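Local coordinates for Fe2OG dioxygenase domain-containing protein (PDB 4J25), which probably hydroxylates peptidyl proline as an iron- and 2-oxoglutarate-dependent prolyl-4-hydroxylase, with elongation factor Tu its likely substrate, at residues 126-137 against 213-224. Residues are numbered along the deposited sequence; the frame is centred on the assembly and turned at random.
Sequences GLEDFECHFALY and ERLSLTGWFRRR. With OGA (N-oxalylglycine), chain J.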
loop_
_atom_site.group_PDB
_atom_site.type_symbol
_atom_site.label_atom_id
_atom_site.label_comp_id
_atom_site.label_asym_id
_atom_site.label_seq_id
_atom_site.Cartn_x
_atom_site.Cartn_y
_atom_site.Cartn_z
ATOM N N GLY A 126 7.354 10.336 13.423
ATOM C CA GLY A 126 6.585 10.012 14.620
ATOM C C GLY A 126 5.388 9.087 14.401
ATOM O O GLY A 126 4.375 9.156 15.113
ATOM N N LEU A 127 5.500 8.211 13.414
ATOM C CA LEU A 127 4.424 7.284 13.075
ATOM C C LEU A 127 4.184 6.294 14.222
ATOM O O LEU A 127 5.096 5.577 14.632
ATOM C CB LEU A 127 4.776 6.520 11.808
ATOM C CG LEU A 127 5.031 7.337 10.538
ATOM C CD1 LEU A 127 5.606 6.461 9.454
ATOM C CD2 LEU A 127 3.752 7.986 10.092
ATOM N N GLU A 128 2.958 6.249 14.724
ATOM C CA GLU A 128 2.638 5.376 15.855
ATOM C C GLU A 128 2.098 4.014 15.422
ATOM O O GLU A 128 2.248 3.028 16.148
ATOM C CB GLU A 128 1.606 6.038 16.760
ATOM C CG GLU A 128 0.273 6.292 16.082
ATOM C CD GLU A 128 -0.845 6.540 17.076
ATOM O OE1 GLU A 128 -0.587 7.207 18.107
ATOM O OE2 GLU A 128 -1.974 6.056 16.830
ATOM N N ASP A 129 1.442 3.957 14.265
ATOM C CA ASP A 129 0.905 2.688 13.792
ATOM C C ASP A 129 0.620 2.642 12.277
ATOM O O ASP A 129 0.839 3.615 11.528
ATOM C CB ASP A 129 -0.324 2.285 14.626
ATOM C CG ASP A 129 -1.611 2.940 14.166
ATOM O OD1 ASP A 129 -2.691 2.436 14.538
ATOM O OD2 ASP A 129 -1.574 3.932 13.422
ATOM N N PHE A 130 0.162 1.480 11.848
ATOM C CA PHE A 130 -0.159 1.195 10.463
ATOM C C PHE A 130 -1.510 0.525 10.475
ATOM O O PHE A 130 -1.728 -0.431 11.226
ATOM C CB PHE A 130 0.882 0.254 9.853
ATOM C CG PHE A 130 0.607 -0.114 8.416
ATOM C CD1 PHE A 130 0.228 -1.422 8.070
ATOM C CD2 PHE A 130 0.708 0.843 7.408
ATOM C CE1 PHE A 130 -0.029 -1.762 6.738
ATOM C CE2 PHE A 130 0.463 0.507 6.084
ATOM C CZ PHE A 130 0.090 -0.812 5.747
ATOM N N GLU A 131 -2.437 1.049 9.698
ATOM C CA GLU A 131 -3.748 0.460 9.571
ATOM C C GLU A 131 -3.907 0.041 8.119
ATOM O O GLU A 131 -3.499 0.760 7.202
ATOM C CB GLU A 131 -4.843 1.449 9.983
ATOM C CG GLU A 131 -4.896 2.704 9.102
ATOM C CD GLU A 131 -6.078 3.608 9.384
ATOM O OE1 GLU A 131 -6.937 3.242 10.210
ATOM O OE2 GLU A 131 -6.144 4.695 8.773
ATOM N N CYS A 132 -4.501 -1.122 7.897
ATOM C CA CYS A 132 -4.719 -1.575 6.539
ATOM C C CYS A 132 -5.936 -2.477 6.411
ATOM O O CYS A 132 -6.526 -2.916 7.412
ATOM C CB CYS A 132 -3.476 -2.269 6.012
ATOM S SG CYS A 132 -3.055 -3.724 6.932
ATOM N N HIS A 133 -6.343 -2.704 5.165
ATOM C CA HIS A 133 -7.470 -3.564 4.870
ATOM C C HIS A 133 -7.380 -3.979 3.422
ATOM O O HIS A 133 -6.677 -3.326 2.622
ATOM C CB HIS A 133 -8.809 -2.871 5.158
ATOM C CG HIS A 133 -9.125 -1.728 4.245
ATOM N ND1 HIS A 133 -9.690 -1.903 2.997
ATOM C CD2 HIS A 133 -8.993 -0.391 4.412
ATOM C CE1 HIS A 133 -9.877 -0.725 2.431
ATOM N NE2 HIS A 133 -9.463 0.207 3.268
ATOM N N PHE A 134 -8.083 -5.055 3.091
ATOM C CA PHE A 134 -8.096 -5.569 1.725
ATOM C C PHE A 134 -9.078 -4.779 0.886
ATOM O O PHE A 134 -9.998 -4.156 1.412
ATOM C CB PHE A 134 -8.467 -7.064 1.682
ATOM C CG PHE A 134 -7.390 -7.967 2.199
ATOM C CD1 PHE A 134 -6.284 -8.262 1.427
ATOM C CD2 PHE A 134 -7.469 -8.497 3.464
ATOM C CE1 PHE A 134 -5.286 -9.092 1.909
ATOM C CE2 PHE A 134 -6.481 -9.319 3.945
ATOM C CZ PHE A 134 -5.388 -9.619 3.174
ATOM N N ALA A 135 -8.869 -4.791 -0.426
ATOM C CA ALA A 135 -9.782 -4.134 -1.344
ATOM C C ALA A 135 -9.892 -4.966 -2.607
ATOM O O ALA A 135 -8.886 -5.390 -3.170
ATOM C CB ALA A 135 -9.287 -2.704 -1.667
ATOM N N LEU A 136 -11.113 -5.194 -3.060
ATOM C CA LEU A 136 -11.346 -6.023 -4.231
ATOM C C LEU A 136 -12.256 -5.272 -5.189
ATOM O O LEU A 136 -13.446 -5.132 -4.924
ATOM C CB LEU A 136 -12.011 -7.343 -3.827
ATOM C CG LEU A 136 -12.161 -8.363 -4.968
ATOM C CD1 LEU A 136 -12.080 -9.794 -4.445
ATOM C CD2 LEU A 136 -13.461 -8.157 -5.748
ATOM N N TYR A 137 -11.702 -4.780 -6.290
ATOM C CA TYR A 137 -12.489 -4.008 -7.237
ATOM C C TYR A 137 -13.060 -4.909 -8.330
ATOM O O TYR A 137 -12.313 -5.608 -9.021
ATOM C CB TYR A 137 -11.643 -2.884 -7.843
ATOM C CG TYR A 137 -11.099 -1.914 -6.808
ATOM C CD1 TYR A 137 -11.476 -2.003 -5.476
ATOM C CD2 TYR A 137 -10.207 -0.911 -7.162
ATOM C CE1 TYR A 137 -10.978 -1.123 -4.529
ATOM C CE2 TYR A 137 -9.704 -0.027 -6.217
ATOM C CZ TYR A 137 -10.092 -0.139 -4.904
ATOM O OH TYR A 137 -9.595 0.730 -3.944
ATOM N N GLU A 213 -11.247 -8.612 -11.989
ATOM C CA GLU A 213 -11.188 -8.331 -10.561
ATOM C C GLU A 213 -9.798 -7.880 -10.167
ATOM O O GLU A 213 -8.801 -8.510 -10.516
ATOM C CB GLU A 213 -11.531 -9.574 -9.752
ATOM C CG GLU A 213 -12.945 -10.048 -9.899
ATOM C CD GLU A 213 -13.167 -11.329 -9.137
ATOM O OE1 GLU A 213 -12.394 -11.593 -8.181
ATOM O OE2 GLU A 213 -14.097 -12.078 -9.498
ATOM N N ARG A 214 -9.727 -6.784 -9.434
ATOM C CA ARG A 214 -8.442 -6.236 -9.058
ATOM C C ARG A 214 -8.283 -6.263 -7.544
ATOM O O ARG A 214 -9.038 -5.636 -6.829
ATOM C CB ARG A 214 -8.323 -4.823 -9.597
ATOM C CG ARG A 214 -7.036 -4.110 -9.293
ATOM C CD ARG A 214 -7.347 -2.653 -9.402
ATOM N NE ARG A 214 -6.199 -1.766 -9.469
ATOM C CZ ARG A 214 -5.713 -1.064 -8.442
ATOM N NH1 ARG A 214 -6.217 -1.188 -7.214
ATOM N NH2 ARG A 214 -4.689 -0.256 -8.641
ATOM N N LEU A 215 -7.267 -6.977 -7.086
ATOM C CA LEU A 215 -7.034 -7.201 -5.668
ATOM C C LEU A 215 -5.865 -6.404 -5.113
ATOM O O LEU A 215 -4.800 -6.350 -5.731
ATOM C CB LEU A 215 -6.743 -8.678 -5.433
ATOM C CG LEU A 215 -7.773 -9.712 -5.862
ATOM C CD1 LEU A 215 -7.339 -11.065 -5.303
ATOM C CD2 LEU A 215 -9.144 -9.366 -5.398
ATOM N N SER A 216 -6.057 -5.810 -3.935
ATOM C CA SER A 216 -4.979 -5.078 -3.262
ATOM C C SER A 216 -5.109 -5.099 -1.736
ATOM O O SER A 216 -6.133 -5.488 -1.190
ATOM C CB SER A 216 -4.974 -3.623 -3.716
ATOM O OG SER A 216 -6.232 -3.050 -3.449
ATOM N N LEU A 217 -4.042 -4.687 -1.067
ATOM C CA LEU A 217 -4.022 -4.523 0.380
ATOM C C LEU A 217 -3.546 -3.088 0.593
ATOM O O LEU A 217 -2.404 -2.749 0.307
ATOM C CB LEU A 217 -3.077 -5.553 0.994
ATOM C CG LEU A 217 -2.944 -5.680 2.505
ATOM C CD1 LEU A 217 -4.289 -5.784 3.174
ATOM C CD2 LEU A 217 -2.093 -6.892 2.843
ATOM N N THR A 218 -4.467 -2.250 1.053
ATOM C CA THR A 218 -4.237 -0.821 1.141
ATOM C C THR A 218 -4.166 -0.378 2.606
ATOM O O THR A 218 -4.896 -0.890 3.457
ATOM C CB THR A 218 -5.340 -0.059 0.388
ATOM O OG1 THR A 218 -4.998 1.327 0.303
ATOM C CG2 THR A 218 -6.690 -0.227 1.076
ATOM N N GLY A 219 -3.277 0.566 2.902
ATOM C CA GLY A 219 -3.070 0.980 4.271
ATOM C C GLY A 219 -2.420 2.344 4.424
ATOM O O GLY A 219 -2.031 2.975 3.434
ATOM N N TRP A 220 -2.265 2.756 5.682
ATOM C CA TRP A 220 -1.706 4.072 6.029
ATOM C C TRP A 220 -0.967 3.996 7.332
ATOM O O TRP A 220 -1.444 3.362 8.291
ATOM C CB TRP A 220 -2.817 5.119 6.133
ATOM C CG TRP A 220 -3.545 5.226 4.855
ATOM C CD1 TRP A 220 -3.219 6.005 3.787
ATOM C CD2 TRP A 220 -4.704 4.479 4.475
ATOM N NE1 TRP A 220 -4.110 5.795 2.768
ATOM C CE2 TRP A 220 -5.021 4.848 3.162
ATOM C CE3 TRP A 220 -5.487 3.509 5.116
ATOM C CZ2 TRP A 220 -6.104 4.309 2.484
ATOM C CZ3 TRP A 220 -6.546 2.972 4.450
ATOM C CH2 TRP A 220 -6.853 3.371 3.145
ATOM N N PHE A 221 0.223 4.582 7.342
ATOM C CA PHE A 221 0.945 4.830 8.572
ATOM C C PHE A 221 0.444 6.144 9.142
ATOM O O PHE A 221 0.321 7.136 8.406
ATOM C CB PHE A 221 2.449 4.947 8.309
ATOM C CG PHE A 221 3.086 3.699 7.764
ATOM C CD1 PHE A 221 3.509 2.699 8.627
ATOM C CD2 PHE A 221 3.288 3.541 6.405
ATOM C CE1 PHE A 221 4.100 1.541 8.140
ATOM C CE2 PHE A 221 3.871 2.388 5.915
ATOM C CZ PHE A 221 4.286 1.392 6.789
ATOM N N ARG A 222 0.191 6.169 10.450
ATOM C CA ARG A 222 -0.432 7.311 11.094
ATOM C C ARG A 222 0.375 7.865 12.254
ATOM O O ARG A 222 1.113 7.136 12.900
ATOM C CB ARG A 222 -1.805 6.925 11.624
ATOM C CG ARG A 222 -2.703 6.261 10.617
ATOM C CD ARG A 222 -4.095 6.067 11.174
ATOM N NE ARG A 222 -4.078 5.169 12.317
ATOM C CZ ARG A 222 -5.124 4.917 13.098
ATOM N NH1 ARG A 222 -6.293 5.495 12.871
ATOM N NH2 ARG A 222 -4.991 4.077 14.113
ATOM N N ARG A 223 0.233 9.168 12.484
ATOM C CA ARG A 223 0.665 9.823 13.715
ATOM C C ARG A 223 -0.468 9.798 14.724
ATOM O O ARG A 223 -1.629 9.581 14.368
ATOM C CB ARG A 223 0.969 11.308 13.474
ATOM C CG ARG A 223 2.133 11.604 12.588
ATOM C CD ARG A 223 2.264 13.118 12.355
ATOM N NE ARG A 223 2.367 13.847 13.619
ATOM C CZ ARG A 223 3.504 14.083 14.262
ATOM N NH1 ARG A 223 4.660 13.672 13.756
ATOM N NH2 ARG A 223 3.491 14.750 15.411
ATOM N N ARG A 224 -0.139 10.108 15.973
ATOM C CA ARG A 224 -1.134 10.245 17.014
ATOM C C ARG A 224 -2.180 11.324 16.680
ATOM O O ARG A 224 -3.380 11.081 16.788
ATOM C CB ARG A 224 -0.428 10.548 18.347
ATOM C CG ARG A 224 -1.338 10.892 19.525
ATOM C CD ARG A 224 -0.497 11.075 20.788
ATOM N NE ARG A 224 0.658 11.943 20.542
ATOM C CZ ARG A 224 0.638 13.271 20.609
ATOM N NH1 ARG A 224 -0.472 13.917 20.948
ATOM N NH2 ARG A 224 1.737 13.963 20.354
HETATM C C1 OGA J . -7.090 4.138 -1.667
HETATM C C2 OGA J . -6.403 4.052 -2.994
HETATM C C4 OGA J . -5.371 2.715 -4.797
HETATM C C5 OGA J . -5.068 1.317 -5.215
HETATM O O1 OGA J . -7.555 3.070 -1.176
HETATM O O2 OGA J . -7.178 5.257 -1.046
HETATM O "O2'" OGA J . -6.144 5.076 -3.609
HETATM O O3 OGA J . -4.084 1.100 -5.965
HETATM N N1 OGA J . -6.039 2.763 -3.539
HETATM O O4 OGA J . -5.782 0.356 -4.825
HETATM O O HOH W 1 2.481 9.968 16.937
HETATM O O HOH W 2 -6.465 -0.555 -3.148
#
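F130 and F221 form the tight part of this contact. CD2 of F130 sits over the centre of the F221 ring, 3.5 Å from F221 CE1, with the two ring planes 41° apart. F130 reaches there because its CG is anti to the backbone N (chi1 179°). G219 leaves room beside it, since a side chain there would run into the F130 ring and C132 CB. L127 adds CD1 against F221 CB. On the same face, CD1 of L217 lies over the F134 ring, 3.7 Å from its centroid, a CH-pi contact. Helices 53-67 and 103-123 pack on this side. Strands 129-137 and 214-222 are antiparallel neighbours in the major sheet of the double-stranded beta helix (jellyroll) of 2-oxoglutarate oxygenases. Paired backbone bonds run from D129 to Y137; D129 N to R222 O is weak. A classic bulge sets E128 and D129 against R222, with E128 N 2.7 Å from R222 O. The other face lines part of the N-oxalylglycine pocket. R214 NH1 donates to ligand O4 (2.9 Å) and NH2 to O3 (3.1 Å); its NE donates to G174 O. H133 ND1 donates to F134 O. W220 turns a ring edge to ligand O2 and donates through NE1 to OD2 of D148, a manganese ligand. The solvent side of this face is polar, not loose. R222 grips D129 side-on: NE meets OD2 at 3.0 Å and NH2 meets OD1 at 2.9 Å, both through syn lone pairs. E131 OE1 lies over one face of the guanidinium, a salt bridge to NH1 with no N-H pointing at it. A leucine in place of R222 would probably leave both carboxylates without their shared cation and the D129 side chain free to turn. Farther out, one water links G126 O to R224 N.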